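Local coordinates for putative cell surface protein (Streptococcus pyogenes, PDB 4OFQ) that probably serves as a cell-surface adhesin of the antigen I/II family, with a C-terminal region built of beta-sandwich domains, one of which binds calcium, at residues Thr38-Ala43 and Thr150-Phe155; Gln159-Gly164 and Asn186-Leu191; Val217-Glu222 and Val314-Ile319; Ala257-Thr262 and Ser305-Ala310. All coordinates share one frame; numbering follows the deposited sequence. Where two conformers were deposited one is given.

How the contacts relate
Contacts 1 and 2 belong to the first of two beta-rich halves, contacts 3 and 4 to the second, and within each pair segments adjoin in the sequence without further touch. Contact 1 is a strand pair in one sheet of the calcium-binding half; the side chain of Phe155 lies about 9 Å from the calcium ion, that of Phe161 in contact 2 about 12 Å. Contact 2 approaches the second half: its nearest atoms are about 9 Å from contact 3 and about 10 Å from contact 4. Contact 3 pairs two central strands of a four-stranded sheet, and contact 4, about 24 Å away between centres, joins loop segments and the short strand 261-262 within the chain excursion it spans.

Contact 1 (Thr38-Ala43 and Thr150-Phe155); sequences TLTYVA and TYNLSF
The rings of Tyr41 and Phe155 meet rim to rim: Phe155 CD2 sits at the edge of the Tyr41 ring, near its plane, 3.7 Å from Tyr41 CE2, while Tyr41 CD2 lies at the edge and in the plane of Phe155. The two side chains cross at about a right angle. Lys18 makes a cation-pi contact with Tyr41, and Phe155 also meets the ring of Tyr70, a calcium ligand. At the Tyr151 ring the edge is met by Ala43 O, and its further partners are Tyr66, stacked on it, and Trp130, edge-to-face. These rings share one face of an antiparallel strand pair in the beta-sandwich, with Leu39, Ala43 and Leu153 among them. The hydrogen-bonded pairs of the two strands are Leu39-Phe155, Tyr41-Leu153 and Ala43-Tyr151, with Tyr41 N 2.8 Å from Leu153 O. On the opposite, more polar face Thr40 OG1 and Ser154 OG are hydrogen-bonded at 2.9 Å; OG1 reaches there lying beside its own backbone N (chi1 -64°). Thr40 CG2 rests 3.7 Å from Asn152 OD1. Asn83 ND2 binds both that oxygen and Ser154 OG. Further along, Val42 CG1 touches Thr150 CG2 at 3.6 Å, and Val42 CG2 approaches Asn152 ND2.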
# COMPACT_ATOMS: atom_id res chain seq x y z
N THR A 38 4.33 -1.32 -1.94
CA THR A 38 5.18 -0.54 -2.84
C THR A 38 4.26 -0.02 -3.91
O THR A 38 3.53 -0.81 -4.50
CB THR A 38 6.26 -1.42 -3.50
OG1 THR A 38 7.09 -2.00 -2.48
CG2 THR A 38 7.12 -0.60 -4.46
N LEU A 39 4.26 1.29 -4.13
CA LEU A 39 3.46 1.87 -5.19
C LEU A 39 4.30 2.06 -6.45
O LEU A 39 5.24 2.86 -6.46
CB LEU A 39 2.89 3.23 -4.75
CG LEU A 39 2.21 3.18 -3.39
CD1 LEU A 39 1.61 4.52 -3.04
CD2 LEU A 39 1.13 2.10 -3.42
N THR A 40 3.94 1.36 -7.52
CA THR A 40 4.67 1.47 -8.77
C THR A 40 3.85 2.19 -9.82
O THR A 40 2.80 1.71 -10.24
CB THR A 40 5.11 0.10 -9.29
OG1 THR A 40 6.04 -0.47 -8.36
CG2 THR A 40 5.81 0.24 -10.66
N TYR A 41 4.33 3.36 -10.21
CA TYR A 41 3.67 4.20 -11.19
C TYR A 41 4.38 4.14 -12.52
O TYR A 41 5.61 3.99 -12.59
CB TYR A 41 3.68 5.66 -10.72
CG TYR A 41 2.96 5.93 -9.42
CD1 TYR A 41 1.57 6.08 -9.38
CD2 TYR A 41 3.67 6.10 -8.23
CE1 TYR A 41 0.91 6.35 -8.19
CE2 TYR A 41 3.03 6.38 -7.05
CZ TYR A 41 1.65 6.51 -7.03
OH TYR A 41 1.02 6.77 -5.84
N VAL A 42 3.59 4.26 -13.59
CA VAL A 42 4.14 4.41 -14.93
C VAL A 42 3.63 5.75 -15.44
O VAL A 42 2.42 5.97 -15.53
CB VAL A 42 3.67 3.26 -15.85
CG1 VAL A 42 4.29 3.38 -17.25
CG2 VAL A 42 4.01 1.90 -15.22
N ALA A 43 4.55 6.67 -15.73
CA ALA A 43 4.19 8.02 -16.09
C ALA A 43 4.64 8.29 -17.52
O ALA A 43 5.72 7.84 -17.92
CB ALA A 43 4.83 9.03 -15.15
N THR A 150 8.81 7.49 -20.99
CA THR A 150 8.08 6.72 -19.99
C THR A 150 8.91 6.56 -18.71
O THR A 150 10.04 6.05 -18.76
CB THR A 150 7.68 5.34 -20.53
OG1 THR A 150 6.85 5.51 -21.69
CG2 THR A 150 6.92 4.53 -19.47
N TYR A 151 8.35 7.01 -17.60
CA TYR A 151 9.01 6.93 -16.30
C TYR A 151 8.39 5.79 -15.51
O TYR A 151 7.17 5.71 -15.37
CB TYR A 151 8.85 8.25 -15.52
CG TYR A 151 9.47 9.49 -16.15
CD1 TYR A 151 8.96 10.03 -17.32
CD2 TYR A 151 10.56 10.13 -15.55
CE1 TYR A 151 9.53 11.17 -17.91
CE2 TYR A 151 11.12 11.29 -16.12
CZ TYR A 151 10.61 11.80 -17.29
OH TYR A 151 11.16 12.94 -17.88
N ASN A 152 9.23 4.90 -14.99
CA ASN A 152 8.73 3.81 -14.16
C ASN A 152 9.31 4.00 -12.76
O ASN A 152 10.52 3.85 -12.57
CB ASN A 152 9.16 2.47 -14.75
CG ASN A 152 8.43 1.31 -14.15
OD1 ASN A 152 8.54 1.05 -12.96
ND2 ASN A 152 7.70 0.58 -14.98
N LEU A 153 8.45 4.34 -11.80
CA LEU A 153 8.87 4.87 -10.50
C LEU A 153 8.23 4.08 -9.37
O LEU A 153 7.03 3.82 -9.43
CB LEU A 153 8.38 6.31 -10.37
CG LEU A 153 8.73 7.27 -11.52
CD1 LEU A 153 8.09 8.66 -11.31
CD2 LEU A 153 10.25 7.37 -11.64
N SER A 154 8.99 3.71 -8.34
CA SER A 154 8.39 3.02 -7.19
C SER A 154 8.60 3.81 -5.90
O SER A 154 9.73 4.20 -5.60
CB SER A 154 8.99 1.61 -7.02
OG SER A 154 8.68 0.81 -8.15
N PHE A 155 7.52 3.99 -5.12
CA PHE A 155 7.60 4.67 -3.82
C PHE A 155 7.08 3.75 -2.71
O PHE A 155 6.20 2.90 -2.94
CB PHE A 155 6.69 5.91 -3.79
CG PHE A 155 7.11 7.04 -4.69
CD1 PHE A 155 8.07 7.97 -4.28
CD2 PHE A 155 6.48 7.24 -5.91
CE1 PHE A 155 8.42 9.03 -5.10
CE2 PHE A 155 6.83 8.31 -6.74
CZ PHE A 155 7.79 9.21 -6.33

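Contact 2 (Gln159-Gly164 and Asn186-Leu191); sequences QDFKKG and NHLSEL
His187 meets Gly164 through its ring carbon CD2, which approaches Gly164 O to 3.6 Å; just before it, Asn186 turns its amide to the carbonyls of Lys31 and Ile28. Leu188 follows and carries most of the contact. Its backbone N donates a nearly straight bond, 3.1 Å long, to Gly164 O, and the N-H points almost down the axis of that carbonyl. Leu188 CG is anti to the backbone N (chi1 172°). The side chain and that of Phe161 slide past each other in opposite directions. Leu188 CD2 lies 3.6 Å from Phe161 CD2 and 3.2 Å from Phe161 O, and both side chains also touch Ile166 of strand 164-174. Leu188 O accepts a bond from a water at 2.6 Å; the same water's separation from Gly164 N is implausibly short, and that link is doubtful. Ser189 points away from the loop, and its side chain touches Trp224. Glu190, extended beyond CG, runs side by side with Lys163, the two pointing the same way: Glu190 OE1 lies 3.1 Å from Lys163 CD, yet 5.4 Å from Lys163 NZ. Between the two segments, one backbone bond and the buried Phe161-Leu188 pair thus continue the pairing of strands 164-174 and 177-188 into the loop. The opposite charges of Lys163 and Glu190 lie near each other but form no salt bridge, which suggests at most a modest electrostatic attraction at the exposed rim.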
# COMPACT_ATOMS: atom_id res chain seq x y z
N GLN A 159 5.86 5.58 7.31
CA GLN A 159 5.29 4.70 8.33
C GLN A 159 4.29 5.40 9.24
O GLN A 159 3.40 4.76 9.79
CB GLN A 159 6.36 3.93 9.11
CG GLN A 159 7.60 4.72 9.47
CD GLN A 159 8.74 3.82 9.91
OE1 GLN A 159 9.41 3.21 9.08
NE2 GLN A 159 8.96 3.73 11.22
N ASP A 160 4.40 6.72 9.38
CA ASP A 160 3.49 7.44 10.27
C ASP A 160 2.18 7.87 9.60
O ASP A 160 1.30 8.45 10.24
CB ASP A 160 4.18 8.63 10.98
CG ASP A 160 4.69 9.69 10.01
OD1 ASP A 160 4.30 9.69 8.82
OD2 ASP A 160 5.50 10.54 10.45
N PHE A 161 2.05 7.57 8.31
CA PHE A 161 0.80 7.80 7.60
C PHE A 161 -0.06 6.55 7.75
O PHE A 161 0.17 5.53 7.09
CB PHE A 161 1.06 8.13 6.13
CG PHE A 161 -0.19 8.44 5.35
CD1 PHE A 161 -0.82 9.67 5.48
CD2 PHE A 161 -0.73 7.51 4.48
CE1 PHE A 161 -1.97 9.97 4.76
CE2 PHE A 161 -1.88 7.79 3.76
CZ PHE A 161 -2.50 9.03 3.91
N LYS A 162 -1.06 6.63 8.63
CA LYS A 162 -1.79 5.45 9.07
C LYS A 162 -3.11 5.28 8.32
O LYS A 162 -3.64 4.18 8.22
CB LYS A 162 -2.09 5.55 10.57
CG LYS A 162 -0.87 5.82 11.43
CD LYS A 162 -0.10 4.55 11.74
CE LYS A 162 0.94 4.80 12.82
NZ LYS A 162 1.62 3.54 13.25
N LYS A 163 -3.63 6.39 7.81
CA LYS A 163 -4.88 6.37 7.07
C LYS A 163 -5.01 7.63 6.23
O LYS A 163 -4.36 8.64 6.51
CB LYS A 163 -6.08 6.27 8.02
CG LYS A 163 -6.32 7.52 8.85
CD LYS A 163 -7.57 7.36 9.73
CE LYS A 163 -7.79 8.56 10.64
NZ LYS A 163 -8.11 9.80 9.87
N GLY A 164 -5.85 7.55 5.22
CA GLY A 164 -6.10 8.69 4.34
C GLY A 164 -5.95 8.25 2.90
O GLY A 164 -5.85 7.06 2.60
N ASN A 186 -5.10 6.47 -4.45
CA ASN A 186 -5.28 5.19 -3.79
C ASN A 186 -5.62 5.39 -2.34
O ASN A 186 -5.15 6.34 -1.72
CB ASN A 186 -4.02 4.35 -3.92
CG ASN A 186 -3.75 3.98 -5.34
OD1 ASN A 186 -3.04 4.69 -6.06
ND2 ASN A 186 -4.34 2.89 -5.78
N HIS A 187 -6.45 4.50 -1.80
CA HIS A 187 -6.86 4.61 -0.41
C HIS A 187 -5.99 3.70 0.43
O HIS A 187 -5.76 2.54 0.06
CB HIS A 187 -8.34 4.25 -0.27
CG HIS A 187 -8.90 4.46 1.10
ND1 HIS A 187 -9.38 3.43 1.88
CD2 HIS A 187 -9.05 5.59 1.84
CE1 HIS A 187 -9.80 3.91 3.04
NE2 HIS A 187 -9.62 5.22 3.03
N LEU A 188 -5.48 4.21 1.53
CA LEU A 188 -4.77 3.37 2.48
C LEU A 188 -5.76 2.81 3.48
O LEU A 188 -6.37 3.55 4.24
CB LEU A 188 -3.66 4.14 3.21
CG LEU A 188 -3.00 3.35 4.34
CD1 LEU A 188 -2.44 2.02 3.84
CD2 LEU A 188 -1.91 4.17 5.01
N SER A 189 -5.95 1.49 3.47
CA SER A 189 -6.80 0.84 4.44
C SER A 189 -6.23 1.04 5.84
O SER A 189 -5.02 0.92 6.04
CB SER A 189 -6.90 -0.66 4.13
OG SER A 189 -7.75 -0.88 3.03
N GLU A 190 -7.09 1.38 6.79
CA GLU A 190 -6.65 1.45 8.17
C GLU A 190 -6.84 0.06 8.75
O GLU A 190 -7.95 -0.45 8.81
CB GLU A 190 -7.45 2.47 8.97
CG GLU A 190 -6.96 2.59 10.41
CD GLU A 190 -7.72 3.64 11.19
OE1 GLU A 190 -8.40 4.48 10.56
OE2 GLU A 190 -7.64 3.62 12.44
N LEU A 191 -5.72 -0.53 9.18
CA LEU A 191 -5.70 -1.88 9.72
C LEU A 191 -5.94 -1.84 11.22
O LEU A 191 -5.21 -1.16 11.94
CB LEU A 191 -4.34 -2.52 9.46
CG LEU A 191 -3.84 -2.43 8.02
CD1 LEU A 191 -2.46 -3.07 7.89
CD2 LEU A 191 -4.84 -3.10 7.09
O HOH W 1 -7.46 5.72 5.10

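Contact 3 (Val217-Glu222 and Val314-Ile319); sequences VTYRLE and VVVKRI
Val217 and Val316 form the tight end of the contact, their CG2 atoms 3.6 Å apart. With CG1 beside the backbone N (chi1 -50° and -52°), CG2 of each falls between backbone N and carbonyl carbon, and the two side chains cross obliquely. Tyr219 continues this face: CE2 comes to 4.0 Å from Val316 CG2, while Val217 CG2 lies over one face of the ring, offset toward its rim. Leu221 CD1 adds a looser touch on Val314 CG2. Beneath the side chains the strands run antiparallel, with Val217-Val316 and Tyr219-Val314 as hydrogen-bonded pairs. Val316 N to Val217 O measures 3.0 Å, and Tyr219 N to Val314 O 2.8 Å. Across the two strands the Tyr219-Arg318 end is looser: Tyr219 OH stands 3.7 Å from Arg318 NH2, near the plane of the guanidinium, whose plane is turned 28° from the ring. The polar links are made by other groups. A water donates to Tyr219 OH at 2.8 Å and accepts only a weak bond from Arg318 NH2; Asp248 OD1 is salt-bridged to Arg318 NH2, and its OD2 is hydrogen-bonded to Tyr219 OH. On the other face little passes between the two strands: Thr218 OG1 touches Val315 CG2 at 3.8 Å, and Thr218 also packs on Phe313. The pair is the middle of a four-stranded antiparallel sheet of the C-terminal domain, flanked by strand 194-198 beside 216-222 and strand 248-257 beside 310-318, while strand 323-332 packs against Tyr219, Leu221 and Arg318.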
# COMPACT_ATOMS: atom_id res chain seq x y z
N VAL A 217 -11.53 -20.31 29.80
CA VAL A 217 -11.95 -19.09 29.15
C VAL A 217 -11.60 -19.16 27.67
O VAL A 217 -10.75 -19.95 27.25
CB VAL A 217 -11.37 -17.78 29.76
CG1 VAL A 217 -11.57 -17.74 31.29
CG2 VAL A 217 -9.90 -17.60 29.38
N THR A 218 -12.28 -18.34 26.90
CA THR A 218 -12.07 -18.35 25.47
C THR A 218 -11.62 -16.99 25.01
O THR A 218 -12.27 -15.98 25.29
CB THR A 218 -13.38 -18.68 24.74
OG1 THR A 218 -13.79 -20.01 25.09
CG2 THR A 218 -13.19 -18.59 23.25
N TYR A 219 -10.51 -16.94 24.27
CA TYR A 219 -10.09 -15.68 23.67
C TYR A 219 -10.60 -15.63 22.24
O TYR A 219 -10.48 -16.62 21.50
CB TYR A 219 -8.57 -15.52 23.69
CG TYR A 219 -7.97 -15.40 25.07
CD1 TYR A 219 -8.27 -14.31 25.87
CD2 TYR A 219 -7.12 -16.38 25.58
CE1 TYR A 219 -7.72 -14.19 27.15
CE2 TYR A 219 -6.58 -16.27 26.84
CZ TYR A 219 -6.89 -15.18 27.62
OH TYR A 219 -6.36 -15.07 28.89
N ARG A 220 -11.18 -14.50 21.85
CA ARG A 220 -11.51 -14.30 20.45
C ARG A 220 -10.49 -13.36 19.82
O ARG A 220 -10.33 -12.21 20.26
CB ARG A 220 -12.90 -13.70 20.28
CG ARG A 220 -13.24 -13.50 18.81
CD ARG A 220 -14.66 -13.02 18.63
NE ARG A 220 -14.79 -11.59 18.86
CZ ARG A 220 -15.33 -10.74 17.99
NH1 ARG A 220 -15.78 -11.18 16.82
NH2 ARG A 220 -15.42 -9.45 18.29
N LEU A 221 -9.80 -13.86 18.80
CA LEU A 221 -8.88 -13.03 18.04
C LEU A 221 -9.60 -12.61 16.76
O LEU A 221 -9.75 -13.42 15.85
CB LEU A 221 -7.59 -13.80 17.72
CG LEU A 221 -6.99 -14.62 18.86
CD1 LEU A 221 -5.65 -15.28 18.43
CD2 LEU A 221 -6.80 -13.76 20.12
N GLU A 222 -10.06 -11.37 16.71
CA GLU A 222 -10.88 -10.93 15.58
C GLU A 222 -9.99 -10.43 14.44
O GLU A 222 -9.31 -9.42 14.59
CB GLU A 222 -11.84 -9.81 16.01
CG GLU A 222 -12.82 -9.42 14.91
CD GLU A 222 -13.79 -8.33 15.32
OE1 GLU A 222 -13.34 -7.18 15.56
OE2 GLU A 222 -15.01 -8.61 15.40
N VAL A 314 -9.58 -19.20 20.83
CA VAL A 314 -8.56 -19.98 21.52
C VAL A 314 -9.04 -20.29 22.94
O VAL A 314 -9.32 -19.37 23.71
CB VAL A 314 -7.23 -19.20 21.57
CG1 VAL A 314 -6.20 -19.96 22.40
CG2 VAL A 314 -6.71 -18.98 20.16
N VAL A 315 -9.15 -21.58 23.24
CA VAL A 315 -9.70 -22.03 24.52
C VAL A 315 -8.55 -22.41 25.45
O VAL A 315 -7.68 -23.19 25.06
CB VAL A 315 -10.62 -23.24 24.32
CG1 VAL A 315 -11.09 -23.76 25.65
CG2 VAL A 315 -11.82 -22.86 23.45
N VAL A 316 -8.53 -21.84 26.65
CA VAL A 316 -7.50 -22.14 27.64
C VAL A 316 -8.12 -22.51 28.99
O VAL A 316 -9.28 -22.20 29.25
CB VAL A 316 -6.52 -20.94 27.84
CG1 VAL A 316 -5.96 -20.46 26.50
CG2 VAL A 316 -7.21 -19.78 28.58
N LYS A 317 -7.35 -23.20 29.82
CA LYS A 317 -7.74 -23.49 31.19
C LYS A 317 -6.91 -22.60 32.14
O LYS A 317 -5.70 -22.46 31.96
CB LYS A 317 -7.52 -24.97 31.50
CG LYS A 317 -7.67 -25.36 32.95
CD LYS A 317 -7.33 -26.83 33.13
CE LYS A 317 -7.52 -27.31 34.56
NZ LYS A 317 -7.19 -28.76 34.69
N ARG A 318 -7.57 -22.00 33.11
CA ARG A 318 -6.89 -21.10 34.03
C ARG A 318 -6.29 -21.93 35.15
O ARG A 318 -7.01 -22.56 35.93
CB ARG A 318 -7.86 -20.04 34.58
CG ARG A 318 -7.26 -19.15 35.68
CD ARG A 318 -6.11 -18.28 35.18
NE ARG A 318 -6.30 -17.75 33.83
CZ ARG A 318 -6.98 -16.64 33.54
NH1 ARG A 318 -7.55 -15.91 34.50
NH2 ARG A 318 -7.08 -16.25 32.27
N ILE A 319 -4.97 -21.95 35.21
CA ILE A 319 -4.28 -22.90 36.08
C ILE A 319 -3.58 -22.30 37.30
O ILE A 319 -3.10 -23.04 38.15
CB ILE A 319 -3.25 -23.75 35.28
CG1 ILE A 319 -2.26 -22.86 34.54
CG2 ILE A 319 -3.97 -24.68 34.31
CD1 ILE A 319 -0.95 -23.54 34.19
O HOH W 2 -7.15 -13.14 30.75

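Contact 4 (Ala257-Thr262 and Ser305-Ala310)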
# COMPACT_ATOMS: atom_id res chain seq x y z
N ALA A 257 -14.88 -18.34 9.15
CA ALA A 257 -15.00 -17.23 8.20
C ALA A 257 -15.93 -16.18 8.78
O ALA A 257 -16.96 -16.51 9.36
CB ALA A 257 -15.53 -17.74 6.86
N THR A 258 -15.55 -14.90 8.67
CA THR A 258 -16.41 -13.82 9.13
C THR A 258 -17.11 -13.06 8.00
O THR A 258 -17.88 -12.13 8.25
CB THR A 258 -15.65 -12.82 10.02
OG1 THR A 258 -14.42 -12.46 9.38
CG2 THR A 258 -15.34 -13.46 11.37
N VAL A 259 -16.82 -13.45 6.76
CA VAL A 259 -17.52 -12.94 5.58
C VAL A 259 -17.67 -14.09 4.60
O VAL A 259 -16.99 -15.10 4.73
CB VAL A 259 -16.71 -11.84 4.84
CG1 VAL A 259 -16.56 -10.59 5.71
CG2 VAL A 259 -15.35 -12.38 4.40
N ASP A 260 -18.56 -13.96 3.61
CA ASP A 260 -18.59 -14.89 2.49
C ASP A 260 -17.32 -14.73 1.65
O ASP A 260 -16.95 -13.61 1.28
CB ASP A 260 -19.81 -14.65 1.59
CG ASP A 260 -21.12 -15.01 2.25
OD1 ASP A 260 -21.14 -15.75 3.26
OD2 ASP A 260 -22.16 -14.55 1.73
N ILE A 261 -16.66 -15.84 1.36
CA ILE A 261 -15.39 -15.84 0.62
C ILE A 261 -15.56 -16.54 -0.72
O ILE A 261 -15.97 -17.70 -0.77
CB ILE A 261 -14.27 -16.54 1.43
CG1 ILE A 261 -14.07 -15.85 2.78
CG2 ILE A 261 -12.95 -16.55 0.64
CD1 ILE A 261 -13.31 -16.69 3.79
N THR A 262 -15.26 -15.84 -1.81
CA THR A 262 -15.37 -16.44 -3.14
C THR A 262 -13.99 -16.79 -3.66
O THR A 262 -13.07 -15.98 -3.58
CB THR A 262 -16.09 -15.50 -4.13
OG1 THR A 262 -17.42 -15.25 -3.67
CG2 THR A 262 -16.14 -16.11 -5.53
N SER A 305 -12.44 -9.44 -6.02
CA SER A 305 -13.80 -8.95 -5.85
C SER A 305 -14.46 -9.55 -4.61
O SER A 305 -15.65 -9.31 -4.37
CB SER A 305 -14.63 -9.26 -7.09
OG SER A 305 -14.49 -10.63 -7.42
N SER A 306 -13.70 -10.32 -3.84
CA SER A 306 -14.22 -10.93 -2.61
C SER A 306 -13.54 -10.39 -1.36
O SER A 306 -12.32 -10.20 -1.34
CB SER A 306 -14.04 -12.46 -2.63
OG SER A 306 -14.46 -13.04 -1.40
N GLU A 307 -14.33 -10.15 -0.32
CA GLU A 307 -13.75 -9.85 0.99
C GLU A 307 -13.09 -11.09 1.55
O GLU A 307 -13.34 -12.20 1.09
CB GLU A 307 -14.83 -9.37 1.96
CG GLU A 307 -15.47 -8.04 1.59
CD GLU A 307 -16.31 -7.46 2.72
OE1 GLU A 307 -17.01 -8.23 3.40
OE2 GLU A 307 -16.25 -6.22 2.93
N PHE A 308 -12.24 -10.92 2.56
CA PHE A 308 -11.68 -12.06 3.29
C PHE A 308 -11.53 -11.70 4.75
O PHE A 308 -11.00 -10.65 5.10
CB PHE A 308 -10.33 -12.51 2.70
CG PHE A 308 -9.73 -13.71 3.41
CD1 PHE A 308 -10.11 -15.00 3.08
CD2 PHE A 308 -8.81 -13.54 4.44
CE1 PHE A 308 -9.58 -16.11 3.74
CE2 PHE A 308 -8.27 -14.64 5.11
CZ PHE A 308 -8.66 -15.93 4.75
N GLY A 309 -12.01 -12.58 5.63
CA GLY A 309 -11.79 -12.36 7.05
C GLY A 309 -12.08 -13.61 7.85
O GLY A 309 -12.89 -14.45 7.44
N ALA A 310 -11.40 -13.75 8.99
CA ALA A 310 -11.64 -14.88 9.87
C ALA A 310 -11.39 -14.47 11.31
O ALA A 310 -10.58 -13.57 11.58
CB ALA A 310 -10.73 -16.05 9.49
O HOH W 3 -17.62 -13.18 -1.97
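Thr262 N and Ser306 OG form the first of two hydrogen bonds across the contact, 2.9 Å long and almost straight. Ser306 OG, anti to its own backbone N (chi1 176°), is a small hub: it also donates to Glu307 O, on a lone pair in the carbonyl plane, and accepts from a water. That water lies 2.7 Å from Thr262 OG1, so that Thr262 reaches Ser306 OG both from its backbone N and, through the water, from its hydroxyl. The other bond runs from Thr258 N to Gly309 O at 3.0 Å; it is straight at the hydrogen, but the donor stands well above the carbonyl plane, 52° out of it. Close backbone packing surrounds this bond. Ala257 CA makes a CH...O contact with the same Gly309 O, and Thr258 OG1 lies 3.0 Å from Gly309 C, an approach that the missing side chain of the glycine permits. Van der Waals contacts fill the middle. Ile261 CD1 touches the Phe308 ring at CD1, 3.7 Å away, the two side chains crossing at a slant. Val259 CG2 leans on the backbone, 3.6 Å from Gly309 N, whereas its CG1 makes a methyl-oxygen touch with Glu307 OE1 at 3.3 Å. Ala257 and Ala310 are an antiparallel non-hydrogen-bonded pair, where strands 248-257 and 310-318 of one sheet give way to loops. Beyond them, strand 261-262 pairs with 268-269, and Phe308, whose CB points away from 257-262, meets Tyr237 and Phe294 edge-to-face and touches Phe298 and Leu299 of helix 296-299.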